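Local coordinates for periplasmic binding protein (Veillonella parvula, PDB 4N01) that probably binds a solute in the periplasm, perhaps an iron chelate, as the substrate-binding component of a transport system, at residues I213-D218 with K249-G254; E287-N292 with G304-V309. All coordinates share one frame; numbering follows the deposited sequence.

Interaction 1: I213-D218 with K249-G254; sequences IYDSED and KTWAKG
Trp251, on an outer strand (251-253) of the small antiparallel sheet 216-217, 221-224, 251-253 in one lobe of a periplasmic binding protein, packs here against the end of strand 209-214 of the parallel sheet and the residues just after it, meeting Ile213 and Asp215. No hydrogen bond joins the two segments; the contact is side-chain packing. The six-membered ring of Trp251 supplies the touching atoms. Ile213 brings up its CG2 branch, 4.0 Å from Trp251 CZ3 and equally near CH2, the two side chains crossing at about a right angle. That methyl is the branch of Ile213 lying anti to the backbone N, while CG1 stands beside the N (chi1 -63°). Asp215 meets the same corner of the indole with its methylene, CB lying 4.1 Å from Trp251 CZ3, and both approaches are oblique to the ring. The Asp215 carboxylate is bonded at both oxygens: OD1 to the hydroxyl of Tyr272, and OD2, through its anti lone pair, to Ser216 OG at 2.8 Å. These two bonds fix the rotation of the carboxylate, which is buried. Phe222 and Ala224 of the middle strand, with Leu311 and Ile314 of helix 311-314, also pack on Trp251, and a sodium ion lies about 4 Å from its side chain. Near the far end of the pair, beyond strand 216-217, the exposed Lys253 bends at its last torsion (chi4 66°). Its CE comes within 3.8 Å of Asp218 O, whereas Lys253 NZ and Asp218 OD2, though opposite in charge, stay 5.0 Å apart.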
ATOM      1  N   ILE A 213       0.639  12.322   9.017  1.00 13.18           N
ATOM      2  CA  ILE A 213       1.338  11.812   7.844  1.00 13.04           C
ATOM      3  C   ILE A 213       1.512  12.926   6.807  1.00 17.48           C
ATOM      4  O   ILE A 213       0.534  13.514   6.332  1.00 18.35           O
ATOM      5  CB  ILE A 213       0.587  10.630   7.200  1.00 19.55           C
ATOM      6  CG1 ILE A 213       0.513   9.460   8.186  1.00 22.25           C
ATOM      7  CG2 ILE A 213       1.309  10.200   5.940  1.00 15.91           C
ATOM      8  CD1 ILE A 213      -0.709   9.470   9.057  1.00 26.75           C
ATOM      9  N   TYR A 214       2.760  13.207   6.452  1.00 15.62           N
ATOM     10  CA  TYR A 214       3.076  14.279   5.518  1.00 18.37           C
ATOM     11  C   TYR A 214       3.560  13.638   4.221  1.00 21.47           C
ATOM     12  O   TYR A 214       4.679  13.117   4.148  1.00 17.53           O
ATOM     13  CB  TYR A 214       4.144  15.193   6.136  1.00 17.21           C
ATOM     14  CG  TYR A 214       4.674  16.326   5.266  1.00 15.86           C
ATOM     15  CD1 TYR A 214       4.149  17.609   5.363  1.00 24.13           C
ATOM     16  CD2 TYR A 214       5.725  16.118   4.381  1.00 18.31           C
ATOM     17  CE1 TYR A 214       4.645  18.652   4.591  1.00 27.95           C
ATOM     18  CE2 TYR A 214       6.225  17.152   3.607  1.00 22.65           C
ATOM     19  CZ  TYR A 214       5.681  18.414   3.715  1.00 23.81           C
ATOM     20  OH  TYR A 214       6.188  19.431   2.945  1.00 24.11           O
ATOM     21  N   ASP A 215       2.706  13.637   3.203  1.00 17.46           N
ATOM     22  CA  ASP A 215       3.101  13.068   1.920  1.00 17.28           C
ATOM     23  C   ASP A 215       3.910  14.069   1.123  1.00 19.76           C
ATOM     24  O   ASP A 215       4.968  13.744   0.562  1.00 26.49           O
ATOM     25  CB  ASP A 215       1.881  12.673   1.103  1.00 25.11           C
ATOM     26  CG  ASP A 215       2.255  12.152  -0.268  1.00 30.38           C
ATOM     27  OD1 ASP A 215       2.428  10.921  -0.410  1.00 31.58           O
ATOM     28  OD2 ASP A 215       2.394  12.970  -1.209  1.00 34.22           O
ATOM     29  N   SER A 216       3.392  15.290   1.064  1.00 22.23           N
ATOM     30  CA  SER A 216       3.984  16.355   0.277  1.00 20.89           C
ATOM     31  C   SER A 216       3.208  17.625   0.583  1.00 27.51           C
ATOM     32  O   SER A 216       2.233  17.596   1.336  1.00 24.63           O
ATOM     33  CB  SER A 216       3.886  16.025  -1.209  1.00 29.77           C
ATOM     34  OG  SER A 216       2.542  15.748  -1.571  1.00 29.41           O
ATOM     35  N   GLU A 217       3.629  18.743   0.010  1.00 27.28           N
ATOM     36  CA  GLU A 217       2.851  19.965   0.152  1.00 29.91           C
ATOM     37  C   GLU A 217       2.887  20.780  -1.122  1.00 28.45           C
ATOM     38  O   GLU A 217       3.846  20.714  -1.890  1.00 32.39           O
ATOM     39  CB  GLU A 217       3.325  20.807   1.346  1.00 33.11           C
ATOM     40  CG  GLU A 217       4.682  21.472   1.157  1.00 36.34           C
ATOM     41  CD  GLU A 217       5.037  22.424   2.296  1.00 40.69           C
ATOM     42  OE1 GLU A 217       5.224  21.960   3.446  1.00 33.79           O
ATOM     43  OE2 GLU A 217       5.131  23.646   2.046  1.00 42.09           O
ATOM     44  N   ASP A 218       1.817  21.529  -1.356  1.00 33.00           N
ATOM     45  CA  ASP A 218       1.752  22.475  -2.463  1.00 43.43           C
ATOM     46  C   ASP A 218       0.919  23.615  -1.913  1.00 45.68           C
ATOM     47  O   ASP A 218      -0.261  23.756  -2.247  1.00 53.57           O
ATOM     48  CB  ASP A 218       1.079  21.838  -3.681  1.00 52.04           C
ATOM     49  CG  ASP A 218       1.431  22.543  -4.978  1.00 65.24           C
ATOM     50  OD1 ASP A 218       2.556  23.077  -5.079  1.00 71.06           O
ATOM     51  OD2 ASP A 218       0.588  22.559  -5.900  1.00 70.95           O
ATOM     52  N   LYS A 249     -11.945  10.050   3.044  1.00 20.32           N
ATOM     53  CA  LYS A 249     -11.020   9.873   1.923  1.00 21.13           C
ATOM     54  C   LYS A 249      -9.727   9.266   2.422  1.00 19.09           C
ATOM     55  O   LYS A 249      -9.332   9.506   3.561  1.00 18.92           O
ATOM     56  CB  LYS A 249     -10.708  11.229   1.290  1.00 24.60           C
ATOM     57  CG  LYS A 249     -11.913  11.911   0.672  1.00 26.80           C
ATOM     58  CD  LYS A 249     -11.548  13.280   0.128  1.00 38.73           C
ATOM     59  CE  LYS A 249     -12.736  13.882  -0.597  1.00 49.32           C
ATOM     60  NZ  LYS A 249     -13.394  12.843  -1.436  1.00 57.82           N
ATOM     61  N   THR A 250      -9.058   8.488   1.576  1.00 16.53           N
ATOM     62  CA  THR A 250      -7.758   7.967   1.960  1.00 17.04           C
ATOM     63  C   THR A 250      -6.739   9.105   2.030  1.00 19.84           C
ATOM     64  O   THR A 250      -5.987   9.201   2.993  1.00 19.82           O
ATOM     65  CB  THR A 250      -7.252   6.895   0.986  1.00 19.38           C
ATOM     66  OG1 THR A 250      -7.396   7.367  -0.357  1.00 19.55           O
ATOM     67  CG2 THR A 250      -8.040   5.606   1.146  1.00 22.89           C
ATOM     68  N   TRP A 251      -6.720   9.950   0.994  1.00 18.10           N
ATOM     69  CA  TRP A 251      -5.737  11.037   0.864  1.00 19.02           C
ATOM     70  C   TRP A 251      -6.387  12.298   0.307  1.00 17.95           C
ATOM     71  O   TRP A 251      -7.204  12.218  -0.602  1.00 21.10           O
ATOM     72  CB  TRP A 251      -4.604  10.635  -0.098  1.00 17.48           C
ATOM     73  CG  TRP A 251      -3.833   9.413   0.336  1.00 24.62           C
ATOM     74  CD1 TRP A 251      -4.112   8.110   0.022  1.00 17.95           C
ATOM     75  CD2 TRP A 251      -2.664   9.384   1.177  1.00 15.27           C
ATOM     76  NE1 TRP A 251      -3.185   7.274   0.613  1.00 18.75           N
ATOM     77  CE2 TRP A 251      -2.287   8.033   1.324  1.00 21.43           C
ATOM     78  CE3 TRP A 251      -1.890  10.372   1.800  1.00 15.11           C
ATOM     79  CZ2 TRP A 251      -1.172   7.642   2.079  1.00 20.00           C
ATOM     80  CZ3 TRP A 251      -0.789   9.984   2.551  1.00 19.22           C
ATOM     81  CH2 TRP A 251      -0.438   8.626   2.679  1.00 16.22           C
ATOM     82  N   ALA A 252      -5.997  13.457   0.827  1.00 17.62           N
ATOM     83  CA  ALA A 252      -6.506  14.728   0.317  1.00 19.06           C
ATOM     84  C   ALA A 252      -5.686  15.845   0.904  1.00 18.63           C
ATOM     85  O   ALA A 252      -4.862  15.624   1.784  1.00 17.19           O
ATOM     86  CB  ALA A 252      -7.971  14.921   0.699  1.00 19.23           C
ATOM     87  N   LYS A 253      -5.937  17.055   0.431  1.00 20.07           N
ATOM     88  CA  LYS A 253      -5.286  18.220   0.999  1.00 23.80           C
ATOM     89  C   LYS A 253      -5.851  18.521   2.380  1.00 22.09           C
ATOM     90  O   LYS A 253      -7.054  18.418   2.595  1.00 27.82           O
ATOM     91  CB  LYS A 253      -5.477  19.433   0.084  1.00 23.12           C
ATOM     92  CG  LYS A 253      -4.460  19.537  -1.045  1.00 39.78           C
ATOM     93  CD  LYS A 253      -4.213  21.001  -1.421  1.00 53.27           C
ATOM     94  CE  LYS A 253      -3.083  21.145  -2.437  1.00 55.31           C
ATOM     95  NZ  LYS A 253      -3.441  20.528  -3.741  1.00 61.78           N
ATOM     96  N   GLY A 254      -4.976  18.881   3.312  1.00 21.33           N
ATOM     97  CA  GLY A 254      -5.396  19.322   4.635  1.00 20.33           C
ATOM     98  C   GLY A 254      -5.031  20.792   4.797  1.00 26.49           C
ATOM     99  O   GLY A 254      -4.496  21.407   3.872  1.00 31.02           O
TER

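Interaction 2: E287-N292 with G304-V309; sequences EKIKAN and GHFIRV
Phe306 meets Ile289 and Lys290 across this contact, in a segment that opens at Gly304, where helix 299-303 ends in a Schellman motif. Gly304 has positive phi (67°), and two bonds run back into the last helical turn. His305 follows as the centre of an inverse gamma turn, with a weak bond of 3.1 Å from Phe306 N back to Gly304 O; its imidazole stacks with the ring of Tyr266. Phe306 then starts the strand, and its ring packs against helix 280-290. With CG beside the backbone N (chi1 -60°), the outer ring atoms reach the end of that helix. Ile289 comes to the ring at its edge, near the ring plane, CG2 being 4.0 Å from Phe306 CE1, and the two side chains slide past each other in opposite directions. Lys290 approaches the ring obliquely through its aliphatic chain, extended beyond CG, which sets CE 4.2 Å from Phe306 CE2. Its ammonium carries on to Glu287, where NZ to OE2 is a long salt bridge of 3.8 Å. This is helix-on-sheet packing of an alpha/beta fold: strand 306-309 is an edge strand of the four-stranded parallel sheet, next to 266-270, and Phe282 and Ile286 of the same helix, with Ile267 and Ile269 of the neighbouring strand, also touch the aromatic side chain. Ile307 packs instead on helix 320-332, through Leu327, Glu330 and Ile331. Arg308 forms a salt bridge from NE to Asp271, and Val309 closes the strand against Ile268 and Leu327.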
ATOM      1  N   GLU A 287      13.379  19.937   6.339  1.00 18.38           N
ATOM      2  CA  GLU A 287      13.840  21.322   6.322  1.00 21.79           C
ATOM      3  C   GLU A 287      12.717  22.278   5.910  1.00 24.49           C
ATOM      4  O   GLU A 287      12.677  23.423   6.364  1.00 22.99           O
ATOM      5  CB  GLU A 287      15.075  21.485   5.429  1.00 24.08           C
ATOM      6  CG  GLU A 287      16.325  20.804   6.001  1.00 35.41           C
ATOM      7  CD  GLU A 287      16.628  21.219   7.442  1.00 49.54           C
ATOM      8  OE1 GLU A 287      16.791  22.439   7.700  1.00 53.41           O
ATOM      9  OE2 GLU A 287      16.700  20.328   8.324  1.00 47.92           O
ATOM     10  N   LYS A 288      11.803  21.792   5.068  1.00 18.52           N
ATOM     11  CA  LYS A 288      10.665  22.588   4.606  1.00 18.82           C
ATOM     12  C   LYS A 288       9.716  22.836   5.777  1.00 19.35           C
ATOM     13  O   LYS A 288       9.148  23.926   5.916  1.00 21.26           O
ATOM     14  CB  LYS A 288       9.928  21.851   3.478  1.00 24.12           C
ATOM     15  CG  LYS A 288       8.839  22.654   2.771  1.00 35.04           C
ATOM     16  CD  LYS A 288       9.438  23.747   1.888  1.00 48.91           C
ATOM     17  CE  LYS A 288       8.359  24.632   1.264  1.00 54.88           C
ATOM     18  NZ  LYS A 288       7.340  23.826   0.542  1.00 57.51           N
ATOM     19  N   ILE A 289       9.565  21.823   6.629  1.00 15.75           N
ATOM     20  CA  ILE A 289       8.687  21.929   7.789  1.00 16.79           C
ATOM     21  C   ILE A 289       9.318  22.849   8.840  1.00 18.99           C
ATOM     22  O   ILE A 289       8.658  23.750   9.378  1.00 20.87           O
ATOM     23  CB  ILE A 289       8.360  20.532   8.367  1.00 18.66           C
ATOM     24  CG1 ILE A 289       7.443  19.765   7.402  1.00 16.50           C
ATOM     25  CG2 ILE A 289       7.711  20.637   9.747  1.00 18.98           C
ATOM     26  CD1 ILE A 289       7.265  18.293   7.782  1.00 21.02           C
ATOM     27  N   LYS A 290      10.605  22.649   9.107  1.00 14.63           N
ATOM     28  CA  LYS A 290      11.324  23.465  10.081  1.00 18.28           C
ATOM     29  C   LYS A 290      11.338  24.936   9.705  1.00 23.79           C
ATOM     30  O   LYS A 290      11.386  25.793  10.580  1.00 25.05           O
ATOM     31  CB  LYS A 290      12.773  22.999  10.213  1.00 20.02           C
ATOM     32  CG  LYS A 290      12.975  21.663  10.908  1.00 26.11           C
ATOM     33  CD  LYS A 290      14.472  21.360  10.918  1.00 32.29           C
ATOM     34  CE  LYS A 290      14.853  20.270  11.893  1.00 39.25           C
ATOM     35  NZ  LYS A 290      16.337  20.266  12.079  1.00 39.73           N
ATOM     36  N   ALA A 291      11.307  25.225   8.409  1.00 22.75           N
ATOM     37  CA  ALA A 291      11.451  26.602   7.933  1.00 23.72           C
ATOM     38  C   ALA A 291      10.121  27.353   7.921  1.00 29.59           C
ATOM     39  O   ALA A 291      10.081  28.552   7.634  1.00 27.65           O
ATOM     40  CB  ALA A 291      12.070  26.617   6.546  1.00 23.57           C
ATOM     41  N   ASN A 292       9.043  26.646   8.249  1.00 21.12           N
ATOM     42  CA  ASN A 292       7.700  27.227   8.262  1.00 16.52           C
ATOM     43  C   ASN A 292       7.377  27.776   9.656  1.00 20.02           C
ATOM     44  O   ASN A 292       7.160  27.009  10.601  1.00 20.29           O
ATOM     45  CB  ASN A 292       6.686  26.162   7.855  1.00 16.25           C
ATOM     46  CG  ASN A 292       5.290  26.726   7.611  1.00 22.18           C
ATOM     47  OD1 ASN A 292       4.913  27.767   8.152  1.00 27.11           O
ATOM     48  ND2 ASN A 292       4.518  26.028   6.793  1.00 22.06           N
ATOM     49  N   GLY A 304      11.694  17.370  17.283  1.00 15.54           N
ATOM     50  CA  GLY A 304      12.393  16.750  16.165  1.00 21.50           C
ATOM     51  C   GLY A 304      11.937  15.326  15.909  1.00 21.04           C
ATOM     52  O   GLY A 304      12.722  14.456  15.539  1.00 18.83           O
ATOM     53  N   HIS A 305      10.650  15.089  16.102  1.00 13.13           N
ATOM     54  CA  HIS A 305      10.069  13.759  15.910  1.00 12.50           C
ATOM     55  C   HIS A 305       9.632  13.546  14.461  1.00 16.12           C
ATOM     56  O   HIS A 305       8.432  13.530  14.156  1.00 19.64           O
ATOM     57  CB  HIS A 305       8.871  13.579  16.836  1.00 12.31           C
ATOM     58  CG  HIS A 305       9.228  13.400  18.274  1.00 19.96           C
ATOM     59  ND1 HIS A 305      10.474  12.951  18.696  1.00 27.30           N
ATOM     60  CD2 HIS A 305       8.512  13.587  19.410  1.00 15.71           C
ATOM     61  CE1 HIS A 305      10.502  12.888  20.006  1.00 22.98           C
ATOM     62  NE2 HIS A 305       9.316  13.270  20.472  1.00 22.55           N
ATOM     63  N   PHE A 306      10.606  13.388  13.570  1.00 11.98           N
ATOM     64  CA  PHE A 306      10.342  13.125  12.156  1.00 12.20           C
ATOM     65  C   PHE A 306      10.673  11.679  11.825  1.00 13.47           C
ATOM     66  O   PHE A 306      11.780  11.211  12.104  1.00 18.25           O
ATOM     67  CB  PHE A 306      11.198  14.050  11.281  1.00 15.12           C
ATOM     68  CG  PHE A 306      10.937  15.515  11.512  1.00 17.68           C
ATOM     69  CD1 PHE A 306       9.746  16.097  11.088  1.00 16.06           C
ATOM     70  CD2 PHE A 306      11.873  16.310  12.166  1.00 14.64           C
ATOM     71  CE1 PHE A 306       9.497  17.457  11.308  1.00 22.20           C
ATOM     72  CE2 PHE A 306      11.631  17.672  12.391  1.00 18.22           C
ATOM     73  CZ  PHE A 306      10.442  18.243  11.962  1.00 20.48           C
ATOM     74  N   ILE A 307       9.726  10.982  11.204  1.00 11.93           N
ATOM     75  CA  ILE A 307       9.864   9.556  10.926  1.00 12.11           C
ATOM     76  C   ILE A 307       9.706   9.274   9.435  1.00 16.96           C
ATOM     77  O   ILE A 307       8.749   9.715   8.801  1.00 17.07           O
ATOM     78  CB  ILE A 307       8.815   8.766  11.706  1.00 16.73           C
ATOM     79  CG1 ILE A 307       9.092   8.910  13.201  1.00 23.15           C
ATOM     80  CG2 ILE A 307       8.836   7.291  11.321  1.00 18.73           C
ATOM     81  CD1 ILE A 307       8.105   8.219  14.036  1.00 26.97           C
ATOM     82  N   ARG A 308      10.662   8.547   8.879  1.00 11.88           N
ATOM     83  CA  ARG A 308      10.713   8.302   7.435  1.00 15.76           C
ATOM     84  C   ARG A 308       9.974   7.028   7.066  1.00 18.69           C
ATOM     85  O   ARG A 308      10.182   5.992   7.698  1.00 17.21           O
ATOM     86  CB  ARG A 308      12.173   8.163   7.016  1.00 15.16           C
ATOM     87  CG  ARG A 308      12.405   7.959   5.528  1.00 16.71           C
ATOM     88  CD  ARG A 308      13.879   7.749   5.278  1.00 21.73           C
ATOM     89  NE  ARG A 308      14.199   7.665   3.855  1.00 27.61           N
ATOM     90  CZ  ARG A 308      14.077   6.558   3.136  1.00 35.51           C
ATOM     91  NH1 ARG A 308      13.625   5.453   3.714  1.00 35.96           N
ATOM     92  NH2 ARG A 308      14.400   6.553   1.846  1.00 36.38           N
ATOM     93  N   VAL A 309       9.117   7.086   6.049  1.00 16.25           N
ATOM     94  CA  VAL A 309       8.540   5.857   5.493  1.00 14.15           C
ATOM     95  C   VAL A 309       8.543   5.915   3.982  1.00 19.06           C
ATOM     96  O   VAL A 309       8.662   6.992   3.397  1.00 17.36           O
ATOM     97  CB  VAL A 309       7.067   5.636   5.929  1.00 18.16           C
ATOM     98  CG1 VAL A 309       6.955   5.478   7.443  1.00 20.69           C
ATOM     99  CG2 VAL A 309       6.164   6.777   5.415  1.00 13.76           C
TER

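Interactions 1 and 2 come in series along the chain, the first closing before the second opens, and they lie about 15 Å apart, centre to centre, in the same lobe. Both reach the four-stranded parallel sheet: strand 209-214 enters interaction 1, strand 306-309 enters interaction 2, and strand 266-270 runs between them. Helix 280-290 joins the two contacts directly. Glu217 OE2 makes a salt bridge of 2.7 Å with Lys288 NZ, and Tyr214 CD1 packs 4.0 Å from Ile289 CD1. Tyr214 OH in turn bonds to Glu217 OE1, so one carboxylate ties strand, small antiparallel sheet and helix together within this lobe of the presumed binding protein.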